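Local coordinates for protein BauA (Acinetobacter baumannii, PDB 6HCP) that takes up iron as ferric preacinetobactin across the bacterial outer membrane, as a member of the TonB-dependent receptor family, at residues Gly655-Thr660 with Pro666-Ala671; Lys70-Lys75 with Thr81-Ala86; Gly323-Thr326 with Thr331-Ser334; Val264-Pro269 with Thr688-Gly693. All coordinates share one frame; numbering follows the deposited sequence.

Contact 1. Residues Gly655-Thr660 with Pro666-Ala671; sequences GARYST and PVTFRA. With C8E ((hydroxyethyloxy)tri(ethyloxy)octane), chain B; EDO (1,2-ethanediol), chain K.
Phe-669 and Tyr-658 sit opposite each other in a beta hairpin of the barrel wall, where strands 645-662 and 665-674 run antiparallel. Their backbones form a hydrogen-bonded pair, Phe-669 N lying 2.9 Å from Tyr-658 O. With CG anti to the carbonyl carbon (chi1 -58°), Phe-669 brings the ring edge at CD1 to 3.7 Å from Tyr-658 O. One face of the ring carries the detergent's octyl tail, whose C2 stands 4.0 Å above the centre; a large apolar ring suits a surface that would probably meet lipid. Tyr-658 ends in a hydrogen bond to Val-619 O, and its ring meets Trp-615 of the second subunit.

Thr-660, beta-branched and suited to an extended chain, turns OG1 to Gln-621 O and keeps CG2 4.1 Å from Val-667 O. Ala-671 is small enough for its CB to rest 4.0 Å from Ala-656 O. Arg-657, Thr-668 and Arg-670 occupy the plug-facing side, where long charged side chains find partners: Arg-670 in a salt bridge with Asp-74, Arg-657 NH1 with Glu-614. The two guanidinium planes lie 40° apart, Arg-657 CD is 3.6 Å from Arg-670 NE, and Arg-657 NH2 donates to ethanediol O1 at 2.8 Å.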
loop_
_atom_site.group_PDB
_atom_site.type_symbol
_atom_site.label_atom_id
_atom_site.label_comp_id
_atom_site.label_asym_id
_atom_site.label_seq_id
_atom_site.Cartn_x
_atom_site.Cartn_y
_atom_site.Cartn_z
ATOM N N GLY A 655 -6.037 10.877 -5.652
ATOM C CA GLY A 655 -7.419 10.605 -5.930
ATOM C C GLY A 655 -7.684 10.431 -7.414
ATOM O O GLY A 655 -6.887 10.841 -8.245
ATOM N N ALA A 656 -8.871 9.910 -7.713
ATOM C CA ALA A 656 -9.377 9.885 -9.074
ATOM C C ALA A 656 -10.882 10.144 -9.035
ATOM O O ALA A 656 -11.591 9.741 -8.091
ATOM C CB ALA A 656 -9.039 8.564 -9.740
ATOM N N ARG A 657 -11.362 10.792 -10.095
ATOM C CA ARG A 657 -12.755 11.101 -10.265
ATOM C C ARG A 657 -13.157 10.786 -11.714
ATOM O O ARG A 657 -12.413 11.079 -12.621
ATOM C CB ARG A 657 -12.965 12.585 -9.958
ATOM C CG ARG A 657 -14.398 13.097 -10.042
ATOM C CD ARG A 657 -14.529 14.443 -9.322
ATOM N NE ARG A 657 -13.829 15.539 -9.984
ATOM C CZ ARG A 657 -12.798 16.227 -9.485
ATOM N NH1 ARG A 657 -12.379 17.297 -10.130
ATOM N NH2 ARG A 657 -12.127 15.806 -8.428
ATOM N N TYR A 658 -14.363 10.245 -11.875
ATOM C CA TYR A 658 -14.914 9.996 -13.205
ATOM C C TYR A 658 -16.334 10.547 -13.238
ATOM O O TYR A 658 -17.195 10.102 -12.483
ATOM C CB TYR A 658 -14.907 8.504 -13.565
ATOM C CG TYR A 658 -15.289 8.234 -15.006
ATOM C CD1 TYR A 658 -14.551 8.783 -16.042
ATOM C CD2 TYR A 658 -16.447 7.548 -15.331
ATOM C CE1 TYR A 658 -14.936 8.636 -17.367
ATOM C CE2 TYR A 658 -16.823 7.349 -16.656
ATOM C CZ TYR A 658 -16.069 7.901 -17.676
ATOM O OH TYR A 658 -16.433 7.718 -18.982
ATOM N N SER A 659 -16.549 11.524 -14.119
ATOM C CA SER A 659 -17.856 12.156 -14.295
ATOM C C SER A 659 -18.411 11.812 -15.682
ATOM O O SER A 659 -17.721 11.972 -16.684
ATOM C CB SER A 659 -17.769 13.645 -14.096
ATOM O OG SER A 659 -17.019 14.248 -15.138
ATOM N N THR A 660 -19.640 11.296 -15.699
ATOM C CA THR A 660 -20.279 10.823 -16.923
ATOM C C THR A 660 -21.793 10.988 -16.783
ATOM O O THR A 660 -22.264 11.618 -15.834
ATOM C CB THR A 660 -19.834 9.382 -17.215
ATOM O OG1 THR A 660 -20.257 9.032 -18.529
ATOM C CG2 THR A 660 -20.373 8.378 -16.222
ATOM N N PRO A 666 -26.523 12.725 -14.768
ATOM C CA PRO A 666 -25.149 12.918 -14.297
ATOM C C PRO A 666 -24.802 11.942 -13.164
ATOM O O PRO A 666 -25.600 11.731 -12.256
ATOM C CB PRO A 666 -25.098 14.382 -13.822
ATOM C CG PRO A 666 -26.212 15.062 -14.625
ATOM C CD PRO A 666 -27.273 13.992 -14.815
ATOM N N VAL A 667 -23.650 11.282 -13.309
ATOM C CA VAL A 667 -23.092 10.373 -12.314
ATOM C C VAL A 667 -21.608 10.715 -12.134
ATOM O O VAL A 667 -20.898 10.935 -13.116
ATOM C CB VAL A 667 -23.259 8.901 -12.733
ATOM C CG1 VAL A 667 -22.527 7.964 -11.789
ATOM C CG2 VAL A 667 -24.725 8.506 -12.829
ATOM N N THR A 668 -21.162 10.784 -10.868
ATOM C CA THR A 668 -19.760 11.017 -10.553
ATOM C C THR A 668 -19.278 9.981 -9.524
ATOM O O THR A 668 -19.923 9.735 -8.504
ATOM C CB THR A 668 -19.514 12.436 -10.029
ATOM O OG1 THR A 668 -19.848 13.371 -11.045
ATOM C CG2 THR A 668 -18.075 12.673 -9.627
ATOM N N PHE A 669 -18.161 9.339 -9.867
ATOM C CA PHE A 669 -17.440 8.406 -9.010
ATOM C C PHE A 669 -16.184 9.103 -8.470
ATOM O O PHE A 669 -15.494 9.778 -9.222
ATOM C CB PHE A 669 -16.995 7.174 -9.799
ATOM C CG PHE A 669 -18.114 6.407 -10.462
ATOM C CD1 PHE A 669 -18.596 6.793 -11.706
ATOM C CD2 PHE A 669 -18.719 5.344 -9.824
ATOM C CE1 PHE A 669 -19.661 6.122 -12.293
ATOM C CE2 PHE A 669 -19.763 4.657 -10.424
ATOM C CZ PHE A 669 -20.245 5.059 -11.647
ATOM N N ARG A 670 -15.907 8.921 -7.175
ATOM C CA ARG A 670 -14.750 9.536 -6.538
ATOM C C ARG A 670 -14.056 8.496 -5.662
ATOM O O ARG A 670 -14.696 7.727 -4.928
ATOM C CB ARG A 670 -15.149 10.743 -5.681
ATOM C CG ARG A 670 -15.664 11.935 -6.467
ATOM C CD ARG A 670 -16.185 13.059 -5.577
ATOM N NE ARG A 670 -16.498 14.252 -6.343
ATOM C CZ ARG A 670 -17.727 14.682 -6.593
ATOM N NH1 ARG A 670 -18.775 13.915 -6.337
ATOM N NH2 ARG A 670 -17.895 15.888 -7.095
ATOM N N ALA A 671 -12.726 8.524 -5.723
ATOM C CA ALA A 671 -11.878 7.690 -4.918
ATOM C C ALA A 671 -10.733 8.566 -4.412
ATOM O O ALA A 671 -10.116 9.253 -5.207
ATOM C CB ALA A 671 -11.347 6.516 -5.716
HETATM C C1 C8E B . -15.035 3.871 -12.566
HETATM C C2 C8E B . -16.457 3.424 -12.809
HETATM C C3 C8E B . -16.909 3.804 -14.220
HETATM C C4 C8E B . -18.355 3.377 -14.552
HETATM C C5 C8E B . -18.809 4.017 -15.868
HETATM C C6 C8E B . -20.286 3.820 -16.202
HETATM C C7 C8E B . -20.505 3.926 -17.710
HETATM C C8 C8E B . -21.920 4.365 -18.079
HETATM O O9 C8E B . -22.123 4.283 -19.496
HETATM C C10 C8E B . -23.265 5.027 -19.943
HETATM C C1 EDO K . -11.995 12.720 -6.113
HETATM O O1 EDO K . -12.717 13.985 -6.340
HETATM C C2 EDO K . -10.563 12.896 -6.656
HETATM O O2 EDO K . -9.846 13.886 -5.885
#

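Contact 2. Residues Lys70-Lys75 with Thr81-Ala86; sequences KYIEDK and TEVIAA. With EDO (1,2-ethanediol), chain K.
The ring of Tyr-71 turns an edge to the other helix: Val-83 O lies in the ring plane, 3.6 Å from CE2. Over one face of the same ring stands CG of Lys-75, one helical turn on, 3.7 Å above the plane and displaced toward the rim. The ring of Tyr-67 also meets it. An anti arrangement of CG and backbone N (chi1 -176°) sends Tyr-71 across the gap, so that its hydroxyl reaches a water that donates to Val-83 O. The phenol thus joins apolar packing to a polar end that water can satisfy. Ala-86, with only a methyl group, fits close by, its CB 3.9 Å from Tyr-71 OH and 4.0 Å from Lys-75 CE. Lys-75 bends at chi2 and chi3, which lays its methylenes along this surface.

These are two short helices of the plug domain, the globular part that fills the barrel of a TonB-dependent receptor. Val-83 is their main apolar link: its CG2 packs 3.8 Å from Ile-72 CG1, and both branched side chains also touch Val-138 of strand 135-142. A second water donates to Lys-75 O and to Glu-82 OE1, bridging the two segments; OE1 also accepts a hydrogen bond from Lys-78 N. On the barrel side, the carboxylate of Asp-74 receives Lys-70 NZ on the syn lone pair of OD2 at 2.8 Å, and Gln-42 NE2 bonds to the same oxygen.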
loop_
_atom_site.group_PDB
_atom_site.type_symbol
_atom_site.label_atom_id
_atom_site.label_comp_id
_atom_site.label_asym_id
_atom_site.label_seq_id
_atom_site.Cartn_x
_atom_site.Cartn_y
_atom_site.Cartn_z
ATOM N N LYS A 70 -18.534 22.218 -4.764
ATOM C CA LYS A 70 -17.919 21.264 -5.702
ATOM C C LYS A 70 -16.562 20.798 -5.138
ATOM O O LYS A 70 -16.252 19.604 -5.126
ATOM C CB LYS A 70 -17.781 21.880 -7.099
ATOM C CG LYS A 70 -17.070 21.000 -8.142
ATOM C CD LYS A 70 -17.628 19.587 -8.225
ATOM C CE LYS A 70 -17.316 18.856 -9.521
ATOM N NZ LYS A 70 -15.856 18.769 -9.777
ATOM N N TYR A 71 -15.767 21.739 -4.608
ATOM C CA TYR A 71 -14.480 21.388 -3.960
ATOM C C TYR A 71 -14.705 20.469 -2.758
ATOM O O TYR A 71 -14.048 19.443 -2.609
ATOM C CB TYR A 71 -13.706 22.637 -3.543
ATOM C CG TYR A 71 -12.344 22.350 -2.967
ATOM C CD1 TYR A 71 -11.344 21.790 -3.744
ATOM C CD2 TYR A 71 -12.073 22.581 -1.629
ATOM C CE1 TYR A 71 -10.075 21.566 -3.236
ATOM C CE2 TYR A 71 -10.812 22.368 -1.104
ATOM C CZ TYR A 71 -9.807 21.856 -1.909
ATOM O OH TYR A 71 -8.560 21.623 -1.390
ATOM N N ILE A 72 -15.720 20.781 -1.953
ATOM C CA ILE A 72 -16.025 20.006 -0.795
ATOM C C ILE A 72 -16.307 18.549 -1.202
ATOM O O ILE A 72 -15.850 17.603 -0.533
ATOM C CB ILE A 72 -17.182 20.642 -0.008
ATOM C CG1 ILE A 72 -16.804 22.034 0.516
ATOM C CG2 ILE A 72 -17.641 19.731 1.103
ATOM C CD1 ILE A 72 -17.982 22.793 1.068
ATOM N N GLU A 73 -17.147 18.355 -2.226
ATOM C CA GLU A 73 -17.489 16.991 -2.638
ATOM C C GLU A 73 -16.255 16.335 -3.283
ATOM O O GLU A 73 -16.046 15.134 -3.128
ATOM C CB GLU A 73 -18.696 16.969 -3.582
ATOM C CG GLU A 73 -20.030 17.270 -2.902
ATOM C CD GLU A 73 -20.627 16.235 -1.959
ATOM O OE1 GLU A 73 -21.454 16.663 -1.101
ATOM O OE2 GLU A 73 -20.316 15.002 -2.090
ATOM N N ASP A 74 -15.440 17.120 -3.992
ATOM C CA ASP A 74 -14.244 16.573 -4.649
ATOM C C ASP A 74 -13.235 16.028 -3.623
ATOM O O ASP A 74 -12.557 15.030 -3.886
ATOM C CB ASP A 74 -13.594 17.596 -5.568
ATOM C CG ASP A 74 -14.350 17.799 -6.878
ATOM O OD1 ASP A 74 -15.214 16.951 -7.200
ATOM O OD2 ASP A 74 -14.086 18.808 -7.546
ATOM N N LYS A 75 -13.142 16.659 -2.447
ATOM C CA LYS A 75 -12.256 16.174 -1.377
ATOM C C LYS A 75 -12.910 15.047 -0.567
ATOM O O LYS A 75 -12.250 14.407 0.277
ATOM C CB LYS A 75 -11.882 17.343 -0.447
ATOM C CG LYS A 75 -11.164 18.496 -1.116
ATOM C CD LYS A 75 -9.830 18.124 -1.770
ATOM C CE LYS A 75 -8.787 17.766 -0.731
ATOM N NZ LYS A 75 -7.466 17.434 -1.318
ATOM N N THR A 81 -12.121 21.282 8.562
ATOM C CA THR A 81 -10.647 21.198 8.469
ATOM C C THR A 81 -10.234 20.620 7.107
ATOM O O THR A 81 -9.293 21.089 6.477
ATOM C CB THR A 81 -10.067 20.334 9.597
ATOM O OG1 THR A 81 -10.436 20.923 10.846
ATOM C CG2 THR A 81 -8.561 20.223 9.513
ATOM N N GLU A 82 -10.943 19.570 6.682
ATOM C CA GLU A 82 -10.636 18.845 5.437
ATOM C C GLU A 82 -10.943 19.710 4.216
ATOM O O GLU A 82 -10.477 19.397 3.126
ATOM C CB GLU A 82 -11.422 17.535 5.382
ATOM C CG GLU A 82 -10.877 16.510 6.353
ATOM C CD GLU A 82 -11.551 15.149 6.345
ATOM O OE1 GLU A 82 -12.339 14.865 5.422
ATOM O OE2 GLU A 82 -11.240 14.364 7.247
ATOM N N VAL A 83 -11.693 20.807 4.401
ATOM C CA VAL A 83 -11.864 21.783 3.356
ATOM C C VAL A 83 -10.739 22.820 3.398
ATOM O O VAL A 83 -10.170 23.165 2.367
ATOM C CB VAL A 83 -13.241 22.473 3.441
ATOM C CG1 VAL A 83 -13.415 23.456 2.307
ATOM C CG2 VAL A 83 -14.387 21.472 3.459
ATOM N N ILE A 84 -10.538 23.458 4.559
ATOM C CA ILE A 84 -9.774 24.719 4.580
ATOM C C ILE A 84 -8.266 24.486 4.754
ATOM O O ILE A 84 -7.479 25.387 4.441
ATOM C CB ILE A 84 -10.312 25.690 5.649
ATOM C CG1 ILE A 84 -10.084 25.163 7.069
ATOM C CG2 ILE A 84 -11.772 25.994 5.355
ATOM C CD1 ILE A 84 -10.444 26.164 8.163
ATOM N N ALA A 85 -7.853 23.338 5.292
ATOM C CA ALA A 85 -6.443 23.122 5.615
ATOM C C ALA A 85 -5.698 22.425 4.469
ATOM O O ALA A 85 -4.484 22.378 4.475
ATOM C CB ALA A 85 -6.298 22.327 6.893
ATOM N N ALA A 86 -6.419 21.810 3.536
ATOM C CA ALA A 86 -5.758 20.876 2.600
ATOM C C ALA A 86 -4.690 21.611 1.769
ATOM O O ALA A 86 -3.594 21.117 1.600
ATOM C CB ALA A 86 -6.789 20.197 1.733
HETATM C C1 EDO K . -11.995 12.720 -6.113
HETATM O O1 EDO K . -12.717 13.985 -6.340
HETATM C C2 EDO K . -10.563 12.896 -6.656
HETATM O O2 EDO K . -9.846 13.886 -5.885
HETATM O O HOH W 1 -7.943 23.391 0.764
HETATM O O HOH W 2 -11.273 14.937 2.942
#

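Contact 3. Residues Gly323-Thr326 with Thr331-Ser334; sequences GTIT and TLSS
Thr-324 and Ser-333 are held together by a reciprocal pair of backbone hydrogen bonds, Thr-324 N to Ser-333 O at 2.8 Å and Ser-333 N to Thr-324 O at 2.9 Å. Nearer the turn, Thr-326 N donates to Thr-331 O. Between these bonds the chains are close enough for CA-H...O contacts, as from Ile-325 CA to Thr-331 O.

The apolar contacts gather on the face of Ile-325 and Leu-332, a non-hydrogen-bonded pair. Leu-332 has CG anti to its backbone N (chi1 -172°), which carries CD1 back over the neighbouring strand, 3.8 Å from Ile-325 CG1 and 3.6 Å from Thr-324 C. Both side chains also touch Val-258, so branched aliphatic residues suit this buried side. Gly-323, lacking a side chain, allows Ser-334 OG to lie 3.6 Å from its CA.

The opposite face, that of Thr-324 and Ser-333, is polar, and small hydroxyl residues fit its partial exposure. A water joins Thr-324 OG1 to Ser-333 O, to which it donates. At the turn end, beyond the strand, Thr-326 sets OG1 between its backbone N and carbonyl carbon (chi1 62°), bringing this oxygen to 3.3 Å from Thr-331 CG2.

The result is a beta hairpin joined by the five-residue connection 326-330: the short strand 320-325, which follows barrel strand 302-318, folds back on the start of the long strand 331-358, with strand 258-259 parallel alongside it.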
loop_
_atom_site.group_PDB
_atom_site.type_symbol
_atom_site.label_atom_id
_atom_site.label_comp_id
_atom_site.label_asym_id
_atom_site.label_seq_id
_atom_site.Cartn_x
_atom_site.Cartn_y
_atom_site.Cartn_z
ATOM N N GLY A 323 -3.583 10.761 29.078
ATOM C CA GLY A 323 -2.561 9.779 29.192
ATOM C C GLY A 323 -1.210 10.450 29.327
ATOM O O GLY A 323 -1.029 11.539 28.826
ATOM N N THR A 324 -0.358 9.893 30.184
ATOM C CA THR A 324 0.984 10.383 30.376
ATOM C C THR A 324 1.992 9.288 30.038
ATOM O O THR A 324 1.942 8.197 30.647
ATOM C CB THR A 324 1.198 10.862 31.822
ATOM O OG1 THR A 324 0.167 11.804 32.124
ATOM C CG2 THR A 324 2.561 11.484 32.039
ATOM N N ILE A 325 2.955 9.612 29.166
ATOM C CA ILE A 325 4.036 8.678 28.863
ATOM C C ILE A 325 5.090 8.772 29.973
ATOM O O ILE A 325 5.744 9.813 30.151
ATOM C CB ILE A 325 4.647 8.944 27.478
ATOM C CG1 ILE A 325 3.611 8.781 26.366
ATOM C CG2 ILE A 325 5.883 8.065 27.243
ATOM C CD1 ILE A 325 4.116 9.160 24.993
ATOM N N THR A 326 5.235 7.686 30.735
ATOM C CA THR A 326 6.048 7.701 31.946
ATOM C C THR A 326 7.367 6.948 31.781
ATOM O O THR A 326 8.184 6.990 32.687
ATOM C CB THR A 326 5.294 7.127 33.145
ATOM O OG1 THR A 326 4.977 5.766 32.864
ATOM C CG2 THR A 326 4.032 7.905 33.448
ATOM N N THR A 331 5.579 3.092 28.499
ATOM C CA THR A 331 4.580 3.020 29.567
ATOM C C THR A 331 3.680 4.269 29.537
ATOM O O THR A 331 4.163 5.395 29.444
ATOM C CB THR A 331 5.240 2.848 30.940
ATOM O OG1 THR A 331 6.137 1.733 30.858
ATOM C CG2 THR A 331 4.208 2.632 32.031
ATOM N N LEU A 332 2.374 4.036 29.601
ATOM C CA LEU A 332 1.344 5.070 29.557
ATOM C C LEU A 332 0.433 4.928 30.780
ATOM O O LEU A 332 -0.049 3.852 31.087
ATOM C CB LEU A 332 0.533 4.944 28.265
ATOM C CG LEU A 332 -0.450 6.079 27.986
ATOM C CD1 LEU A 332 0.296 7.340 27.596
ATOM C CD2 LEU A 332 -1.447 5.702 26.903
ATOM N N SER A 333 0.234 6.042 31.484
ATOM C CA SER A 333 -0.644 6.120 32.643
ATOM C C SER A 333 -1.798 7.065 32.306
ATOM O O SER A 333 -1.568 8.252 32.052
ATOM C CB SER A 333 0.134 6.603 33.859
ATOM O OG SER A 333 -0.720 6.705 34.983
ATOM N N SER A 334 -3.020 6.528 32.285
ATOM C CA SER A 334 -4.182 7.281 31.874
ATOM C C SER A 334 -5.140 7.442 33.062
ATOM O O SER A 334 -5.712 6.482 33.575
ATOM C CB SER A 334 -4.859 6.653 30.663
ATOM O OG SER A 334 -3.958 6.514 29.562
HETATM O O HOH W 3 -2.110 10.945 33.022
#

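Contact 4. Residues Val264-Pro269 with Thr688-Gly693; sequences VGIPKP and TNLALG
Pro-269 and Leu-692 make the closest approach, with CB of the proline ring 3.7 Å from Leu-692 CD2. Leu-692 has CG anti to the carbonyl carbon (chi1 -74°), an extended shape that lets CD2 bridge backbones whose CA atoms are 7.3 Å apart. The second meeting point is Ile-266 against Leu-690: CD1 of the leucine faces both branches of the isoleucine, 3.9 Å from CG2 and 4.1 Å from CG1. Here the side chains span CA atoms 9.2 Å apart, and the link is by side chains, not backbones. All four side chains also touch Trp-682, whose indole NE1 donates a hydrogen bond to Pro-267 O, so bulky aliphatic groups suit this shared apolar patch.

The contact joins the loop after the short strand 258-259 and before barrel strand 282-297 to a segment near the C terminus, whose residues from Asn-689 on belong to a predicted TonB C-terminal box. There Asn-689 and Leu-690 both face Val-258 in a classic beta bulge.

Leu-690 is buried, whereas Pro-269 and Leu-692 remain partly exposed at the looser side. Lys-268 leaves in another direction, its NZ forming a salt bridge with Asp-219 of the third subunit.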
loop_
_atom_site.group_PDB
_atom_site.type_symbol
_atom_site.label_atom_id
_atom_site.label_comp_id
_atom_site.label_asym_id
_atom_site.label_seq_id
_atom_site.Cartn_x
_atom_site.Cartn_y
_atom_site.Cartn_z
ATOM N N VAL A 264 11.388 12.267 30.698
ATOM C CA VAL A 264 11.201 11.007 30.003
ATOM C C VAL A 264 11.458 11.187 28.503
ATOM O O VAL A 264 12.043 10.325 27.874
ATOM C CB VAL A 264 9.804 10.441 30.277
ATOM C CG1 VAL A 264 9.488 9.244 29.385
ATOM C CG2 VAL A 264 9.650 10.113 31.758
ATOM N N GLY A 265 10.941 12.272 27.927
ATOM C CA GLY A 265 11.116 12.557 26.520
ATOM C C GLY A 265 9.987 11.968 25.674
ATOM O O GLY A 265 9.081 11.312 26.198
ATOM N N ILE A 266 10.080 12.206 24.365
ATOM C CA ILE A 266 9.096 11.772 23.392
ATOM C C ILE A 266 9.623 10.518 22.706
ATOM O O ILE A 266 10.599 10.568 21.966
ATOM C CB ILE A 266 8.793 12.877 22.366
ATOM C CG1 ILE A 266 8.228 14.122 23.056
ATOM C CG2 ILE A 266 7.847 12.367 21.285
ATOM C CD1 ILE A 266 8.185 15.349 22.217
ATOM N N PRO A 267 8.982 9.362 22.905
ATOM C CA PRO A 267 9.405 8.149 22.213
ATOM C C PRO A 267 8.892 8.154 20.770
ATOM O O PRO A 267 8.046 8.974 20.376
ATOM C CB PRO A 267 8.742 7.040 23.032
ATOM C CG PRO A 267 7.458 7.687 23.502
ATOM C CD PRO A 267 7.782 9.161 23.717
ATOM N N LYS A 268 9.461 7.269 19.959
ATOM C CA LYS A 268 9.053 7.156 18.585
ATOM C C LYS A 268 7.568 6.832 18.492
ATOM O O LYS A 268 7.022 6.093 19.312
ATOM C CB LYS A 268 9.906 6.098 17.884
ATOM C CG LYS A 268 11.337 6.555 17.658
ATOM C CD LYS A 268 12.006 5.848 16.490
ATOM C CE LYS A 268 13.511 5.865 16.591
ATOM N NZ LYS A 268 13.982 7.260 16.583
ATOM N N PRO A 269 6.851 7.449 17.526
ATOM C CA PRO A 269 5.420 7.220 17.390
ATOM C C PRO A 269 5.133 5.768 17.027
ATOM O O PRO A 269 5.846 5.169 16.235
ATOM C CB PRO A 269 4.978 8.182 16.282
ATOM C CG PRO A 269 6.233 8.525 15.531
ATOM C CD PRO A 269 7.372 8.394 16.525
ATOM N N THR A 688 -3.824 18.468 25.538
ATOM C CA THR A 688 -2.763 17.505 25.851
ATOM C C THR A 688 -1.592 17.763 24.896
ATOM O O THR A 688 -1.735 18.486 23.917
ATOM C CB THR A 688 -3.240 16.046 25.736
ATOM O OG1 THR A 688 -3.718 15.858 24.404
ATOM C CG2 THR A 688 -4.317 15.670 26.735
ATOM N N ASN A 689 -0.432 17.164 25.179
ATOM C CA ASN A 689 0.821 17.523 24.502
ATOM C C ASN A 689 0.907 16.966 23.074
ATOM O O ASN A 689 1.443 17.642 22.185
ATOM C CB ASN A 689 2.048 17.048 25.277
ATOM C CG ASN A 689 2.250 17.702 26.629
ATOM O OD1 ASN A 689 2.881 17.092 27.481
ATOM N ND2 ASN A 689 1.756 18.929 26.830
ATOM N N LEU A 690 0.443 15.715 22.864
ATOM C CA LEU A 690 0.687 14.992 21.628
ATOM C C LEU A 690 -0.531 14.148 21.257
ATOM O O LEU A 690 -1.191 13.607 22.118
ATOM C CB LEU A 690 1.854 14.016 21.803
ATOM C CG LEU A 690 3.220 14.586 22.139
ATOM C CD1 LEU A 690 4.200 13.438 22.335
ATOM C CD2 LEU A 690 3.713 15.531 21.066
ATOM N N ALA A 691 -0.711 13.951 19.953
ATOM C CA ALA A 691 -1.617 12.966 19.425
ATOM C C ALA A 691 -1.062 12.497 18.078
ATOM O O ALA A 691 -0.390 13.242 17.381
ATOM C CB ALA A 691 -2.996 13.547 19.267
ATOM N N LEU A 692 -1.339 11.239 17.733
ATOM C CA LEU A 692 -0.935 10.714 16.447
ATOM C C LEU A 692 -1.800 11.303 15.332
ATOM O O LEU A 692 -3.011 11.384 15.455
ATOM C CB LEU A 692 -1.075 9.188 16.450
ATOM C CG LEU A 692 -0.025 8.433 17.248
ATOM C CD1 LEU A 692 -0.390 6.954 17.306
ATOM C CD2 LEU A 692 1.363 8.618 16.648
ATOM N N GLY A 693 -1.162 11.598 14.202
ATOM C CA GLY A 693 -1.851 11.983 12.989
ATOM C C GLY A 693 -2.674 10.830 12.426
ATOM O O GLY A 693 -2.366 9.675 12.658
#

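From the N terminus, contact 2 comes first, closing a short connection between two helices of the plug before the barrel strands begin. Contact 4 then opens at 264-269 and does not close until 688-693, so the loop it spans takes in most of the barrel. Within that span lie contact 3 and, much later, contact 1, one after the other, each closing a local hairpin; none cross. The centres of contacts 1 and 3 are about 45 Å apart, on different parts of the barrel. Contact 1 touches contact 2 across the arginine-lined face of the barrel strands, tying wall to plug. Contacts 3 and 4 meet through Ile-325 and Pro-267, tying the hairpin to the 264-269 loop.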